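Local coordinates for protein ADP-dependent L-serine kinase SerK (Thermococcus kodakarensis KOD1, PDB 5X0K) that phosphorylates free L-serine with ADP as phosphate donor, giving O-phospho-L-serine and AMP in the first step from serine to cysteine, at residues Lys52-Ala57 and Lys83-Val88; Lys14-Val19 and Phe229-Ile234. The protein carries 1 engineered substitution. All coordinates share one frame; numbering follows the deposited sequence.

Contact 1 of 2, residues Lys52-Ala57 and Lys83-Val88; sequences KPMLLA and KRAPSV. With AMP (adenosine monophosphate), chain B.
Met-54 and Leu-55 pair in parallel with Ser-87 and Val-88, as neighbouring strands of the mixed five-stranded sheet in the ParB-like domain. Their short axes lie 58° apart, a strong twist between neighbouring strands. Three backbone hydrogen bonds join them. Met-54 N donates to Pro-86 O over 3.0 Å and is somewhat bent. Val-88 N to Met-54 O, 2.8 Å, and Leu-56 N to Val-88 O, 2.9 Å, are nearly straight.

On one face, Val-88 lies alongside Leu-55, both pointing the same way. Leu-55 CD2 meets Val-88 CB at 3.7 Å. Pro-53, just before the strand, lies beside Val-88 with its ring against CG2. Pro-231 covers all three. The other face carries Met-54 and Ser-87; Met-26 touches both, and Ala-85 as well. The Met-54 chain bends at chi2 and chi3. Met-54 CG touches Ala-85 CB at 3.8 Å, while its end leads away from the second strand. Leu-56 CD1 packs on Ser-87 CB and OG.

Lys-52 turns away from the pairing and reaches the product nucleotide. Its CG stands opposite the backbone N (chi1 -165°) and the rest of the chain is extended, which carries NZ to the ribose. Lys-52 NZ donates to O3' of AMP at 2.8 Å and only weakly to O2'. A methionine in its place would probably leave the ribose hydroxyls without this charged donor and hold the nucleotide less firmly. Beside Met-54 CB, Ser-87 OG donates to its own strand, reaching Ala-85 O at 3.0 Å from above the carbonyl plane.

Contact 2 of 2, residues Lys14-Val19 and Phe229-Ile234; sequences KKVDYV and FNPDKI
Lys-14 and Pro-231 form a single parallel bridge between two short strands at the protein surface. Lys-14 is held through its backbone at N and O: its N donates to Asn-230 O at 3.0 Å, and its O accepts from Asp-232 N at 2.9 Å. The tight part lies beside this bridge. In one of its two conformers, Val-16 meets the Phe-229 ring with both methyls. Val-16 CG1 makes an off-centre CH-pi contact, 4.3 Å from the Phe-229 ring centroid. Val-16 CG2 also lies 3.5 Å from Pro-231 CB. Phe-229 CG stands between its backbone N and carbonyl carbon (chi1 68°), placing the ring by Val-16. The Lys-14 chain crosses Phe-229 at about a right angle, with Lys-14 CG 3.6 Å from Phe-229 CB.

The other side is looser. Lys-15 runs alongside Asp-232, but NZ stays 5.1 Å from OD2, so the opposite charges do not touch. One water donates to both Val-16 O and Asp-232 O, bridging the segments where they separate. Tyr-18 meets Ile-234 obliquely, with CD2 3.9 Å from CD1. Lys-15 centres an inverse gamma turn, which bends the chain just after the two-stranded parallel sheet of 13-14 and 230-231.

Overall arrangement
The centres of contacts 1 and 2 lie 10 Å apart, on the same side of the chain's centre. Along the chain the order is 14-19, 52-57, 83-88 and 229-234, so contact 2 spans contact 1. Contact 1 joins two strands of the five-stranded sheet, while contact 2 forms a separate two-stranded sheet next to it. They touch directly: Val-19 N probably hydrogen-bonds to Ser-87 O, and Pro-86 packs against Tyr-18 and Ile-234. The C-terminal segment is thereby brought back against the ParB-like domain. It lies near the ADP site, with the Ile-234 side chain about 7 Å from the bound AMP.

Contact 1 of 2, residues Lys52-Ala57 and Lys83-Val88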
# COMPACT_ATOMS: atom_id res chain seq x y z
N LYS A 52 -3.90 -2.64 18.37
CA LYS A 52 -4.38 -2.02 17.14
C LYS A 52 -5.13 -3.07 16.29
O LYS A 52 -4.50 -3.85 15.59
CB LYS A 52 -3.21 -1.46 16.30
CG LYS A 52 -3.62 -0.48 15.20
CD LYS A 52 -2.42 -0.08 14.38
CE LYS A 52 -2.79 0.89 13.29
NZ LYS A 52 -1.54 1.51 12.78
N PRO A 53 -6.48 -3.11 16.34
CA PRO A 53 -7.16 -4.21 15.64
C PRO A 53 -6.99 -4.17 14.13
O PRO A 53 -6.86 -3.08 13.56
CB PRO A 53 -8.65 -4.01 16.00
CG PRO A 53 -8.75 -2.58 16.32
CD PRO A 53 -7.44 -2.18 16.95
N MET A 54 -6.98 -5.34 13.52
CA MET A 54 -7.08 -5.51 12.07
C MET A 54 -8.36 -4.83 11.58
O MET A 54 -9.34 -4.77 12.32
CB MET A 54 -7.18 -7.00 11.70
CG MET A 54 -6.08 -7.94 12.17
SD MET A 54 -4.58 -7.61 11.25
CE MET A 54 -5.03 -7.97 9.53
N LEU A 55 -8.32 -4.29 10.37
CA LEU A 55 -9.55 -3.80 9.70
C LEU A 55 -9.81 -4.74 8.54
O LEU A 55 -8.98 -4.91 7.64
CB LEU A 55 -9.41 -2.37 9.21
CG LEU A 55 -9.06 -1.42 10.37
CD1 LEU A 55 -9.06 -0.00 9.88
CD2 LEU A 55 -9.96 -1.58 11.58
N LEU A 56 -10.97 -5.37 8.59
CA LEU A 56 -11.32 -6.42 7.64
C LEU A 56 -12.61 -6.13 6.91
O LEU A 56 -13.46 -5.39 7.42
CB LEU A 56 -11.45 -7.79 8.35
CG LEU A 56 -10.30 -8.30 9.21
CD1 LEU A 56 -10.69 -9.62 9.87
CD2 LEU A 56 -9.06 -8.45 8.38
N ALA A 57 -12.77 -6.76 5.74
CA ALA A 57 -13.98 -6.71 4.95
C ALA A 57 -14.34 -8.11 4.51
O ALA A 57 -13.50 -8.83 3.96
CB ALA A 57 -13.82 -5.85 3.71
N LYS A 83 -2.61 -17.70 16.02
CA LYS A 83 -3.73 -18.22 15.25
C LYS A 83 -4.84 -17.22 14.93
O LYS A 83 -5.55 -17.45 13.98
CB LYS A 83 -4.35 -19.40 16.01
CG LYS A 83 -3.40 -20.56 16.26
CD LYS A 83 -3.07 -21.28 14.97
CE LYS A 83 -1.93 -22.28 15.12
NZ LYS A 83 -1.51 -22.62 13.74
N ARG A 84 -4.96 -16.16 15.71
CA ARG A 84 -6.06 -15.19 15.53
C ARG A 84 -5.61 -13.79 15.83
O ARG A 84 -4.62 -13.59 16.46
CB ARG A 84 -7.22 -15.56 16.44
CG ARG A 84 -6.98 -15.41 17.94
CD ARG A 84 -8.04 -16.21 18.69
NE ARG A 84 -7.81 -17.65 18.52
CZ ARG A 84 -6.97 -18.37 19.28
NH1 ARG A 84 -6.34 -17.83 20.29
NH2 ARG A 84 -6.80 -19.64 19.02
N ALA A 85 -6.42 -12.80 15.39
CA ALA A 85 -6.17 -11.43 15.73
C ALA A 85 -7.45 -10.69 16.04
O ALA A 85 -8.47 -10.96 15.42
CB ALA A 85 -5.40 -10.75 14.61
N PRO A 86 -7.41 -9.73 16.98
CA PRO A 86 -8.62 -8.94 17.15
C PRO A 86 -8.82 -8.05 15.95
O PRO A 86 -7.89 -7.40 15.50
CB PRO A 86 -8.38 -8.13 18.39
CG PRO A 86 -6.93 -8.17 18.62
CD PRO A 86 -6.35 -9.36 17.92
N SER A 87 -10.06 -8.01 15.50
CA SER A 87 -10.40 -7.43 14.23
C SER A 87 -11.68 -6.58 14.33
O SER A 87 -12.62 -6.91 15.06
CB SER A 87 -10.64 -8.59 13.27
OG SER A 87 -9.46 -9.35 13.09
N VAL A 88 -11.74 -5.55 13.51
CA VAL A 88 -12.94 -4.74 13.31
C VAL A 88 -13.39 -4.99 11.86
O VAL A 88 -12.62 -4.82 10.91
CB VAL A 88 -12.66 -3.23 13.55
CG1 VAL A 88 -13.84 -2.38 13.07
CG2 VAL A 88 -12.42 -3.02 15.03
P AMP B . 0.39 -3.05 9.27
O1P AMP B . -0.09 -4.23 10.05
O2P AMP B . 0.68 -3.32 7.83
O3P AMP B . -0.47 -1.83 9.48
O5' AMP B . 1.87 -2.71 9.87
C5' AMP B . 2.21 -3.06 11.20
C4' AMP B . 1.38 -2.27 12.21
O4' AMP B . 1.61 -2.80 13.50
C3' AMP B . 1.73 -0.79 12.31
O3' AMP B . 0.62 -0.02 11.88
C2' AMP B . 2.03 -0.55 13.78
O2' AMP B . 1.47 0.65 14.34
C1' AMP B . 1.36 -1.75 14.40
N9 AMP B . 1.85 -2.17 15.71
C8 AMP B . 3.06 -1.96 16.28
N7 AMP B . 3.10 -2.54 17.50
C5 AMP B . 1.91 -3.16 17.69
C6 AMP B . 1.33 -3.92 18.78
N6 AMP B . 2.05 -4.17 19.91
N1 AMP B . 0.06 -4.37 18.61
C2 AMP B . -0.62 -4.13 17.46
N3 AMP B . -0.16 -3.41 16.42
C4 AMP B . 1.10 -2.90 16.50

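Contact 2 of 2, residues Lys14-Val19 and Phe229-Ile234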
# COMPACT_ATOMS: atom_id res chain seq x y z
N LYS A 14 -13.15 6.08 16.87
CA LYS A 14 -14.46 5.63 17.34
C LYS A 14 -14.25 4.35 18.12
O LYS A 14 -13.36 3.60 17.81
CB LYS A 14 -15.41 5.38 16.18
CG LYS A 14 -15.81 6.65 15.46
CD LYS A 14 -16.97 6.37 14.49
CE LYS A 14 -17.34 7.60 13.69
NZ LYS A 14 -18.68 7.48 12.99
N LYS A 15 -15.07 4.16 19.15
CA LYS A 15 -14.96 2.98 20.02
C LYS A 15 -15.76 1.88 19.42
O LYS A 15 -16.95 1.73 19.73
CB LYS A 15 -15.47 3.32 21.39
CG LYS A 15 -14.64 4.36 22.10
CD LYS A 15 -15.03 4.51 23.56
CE LYS A 15 -14.44 5.79 24.15
NZ LYS A 15 -14.97 6.13 25.50
N VAL A 16 -15.11 1.13 18.55
CA VAL A 16 -15.73 0.01 17.87
C VAL A 16 -15.16 -1.19 18.57
O VAL A 16 -14.00 -1.22 19.02
CB VAL A 16 -15.44 -0.02 16.37
CG1 VAL A 16 -16.26 1.04 15.66
CG2 VAL A 16 -13.97 0.19 16.12
N ASP A 17 -16.01 -2.17 18.76
CA ASP A 17 -15.52 -3.37 19.43
C ASP A 17 -14.83 -4.29 18.43
O ASP A 17 -15.09 -4.22 17.23
CB ASP A 17 -16.71 -4.08 20.11
CG ASP A 17 -16.30 -4.93 21.26
OD1 ASP A 17 -15.10 -5.14 21.53
OD2 ASP A 17 -17.22 -5.43 21.94
N TYR A 18 -13.99 -5.18 18.93
CA TYR A 18 -13.29 -6.12 18.08
C TYR A 18 -13.87 -7.51 18.25
O TYR A 18 -14.57 -7.80 19.23
CB TYR A 18 -11.78 -6.16 18.43
CG TYR A 18 -11.47 -6.71 19.82
CD1 TYR A 18 -11.30 -8.07 20.05
CD2 TYR A 18 -11.36 -5.87 20.92
CE1 TYR A 18 -11.05 -8.57 21.33
CE2 TYR A 18 -11.15 -6.37 22.20
CZ TYR A 18 -10.98 -7.72 22.38
OH TYR A 18 -10.78 -8.23 23.65
N VAL A 19 -13.57 -8.36 17.28
CA VAL A 19 -13.89 -9.77 17.38
C VAL A 19 -12.68 -10.55 16.87
O VAL A 19 -12.03 -10.13 15.92
CB VAL A 19 -15.20 -10.10 16.62
CG1 VAL A 19 -15.09 -9.79 15.13
CG2 VAL A 19 -15.61 -11.53 16.85
N PHE A 229 -13.40 6.06 10.20
CA PHE A 229 -12.91 6.08 11.58
C PHE A 229 -11.62 5.27 11.73
O PHE A 229 -11.32 4.38 10.93
CB PHE A 229 -14.00 5.54 12.53
CG PHE A 229 -14.29 4.08 12.35
CD1 PHE A 229 -13.56 3.11 13.05
CD2 PHE A 229 -15.26 3.66 11.46
CE1 PHE A 229 -13.80 1.74 12.84
CE2 PHE A 229 -15.50 2.30 11.26
CZ PHE A 229 -14.77 1.35 11.95
N ASN A 230 -10.85 5.61 12.77
CA ASN A 230 -9.76 4.75 13.26
C ASN A 230 -10.32 4.09 14.53
O ASN A 230 -10.86 4.81 15.37
CB ASN A 230 -8.56 5.62 13.67
CG ASN A 230 -7.85 6.26 12.50
OD1 ASN A 230 -7.57 5.59 11.51
ND2 ASN A 230 -7.52 7.54 12.62
N PRO A 231 -10.20 2.74 14.68
CA PRO A 231 -10.69 2.18 15.94
C PRO A 231 -9.89 2.72 17.12
O PRO A 231 -8.67 2.98 16.98
CB PRO A 231 -10.50 0.67 15.79
CG PRO A 231 -10.45 0.47 14.34
CD PRO A 231 -9.82 1.71 13.72
N ASP A 232 -10.54 2.89 18.25
CA ASP A 232 -9.82 3.18 19.47
C ASP A 232 -8.93 1.98 19.84
O ASP A 232 -9.17 0.86 19.42
CB ASP A 232 -10.77 3.45 20.62
CG ASP A 232 -10.19 4.36 21.67
OD1 ASP A 232 -8.96 4.63 21.68
OD2 ASP A 232 -11.01 4.89 22.45
N LYS A 233 -7.91 2.26 20.62
CA LYS A 233 -6.95 1.23 20.99
C LYS A 233 -7.60 0.21 21.89
O LYS A 233 -8.55 0.52 22.59
CB LYS A 233 -5.71 1.84 21.66
CG LYS A 233 -4.71 2.35 20.64
CD LYS A 233 -5.20 3.45 19.70
CE LYS A 233 -5.32 4.81 20.35
NZ LYS A 233 -5.37 6.05 19.50
N ILE A 234 -7.06 -1.00 21.85
CA ILE A 234 -7.63 -2.12 22.58
C ILE A 234 -6.64 -2.74 23.51
O ILE A 234 -5.46 -2.42 23.44
CB ILE A 234 -8.25 -3.16 21.63
CG1 ILE A 234 -7.18 -3.83 20.73
CG2 ILE A 234 -9.36 -2.52 20.81
CD1 ILE A 234 -7.71 -4.98 19.89
O HOH W 1 -12.04 0.48 19.20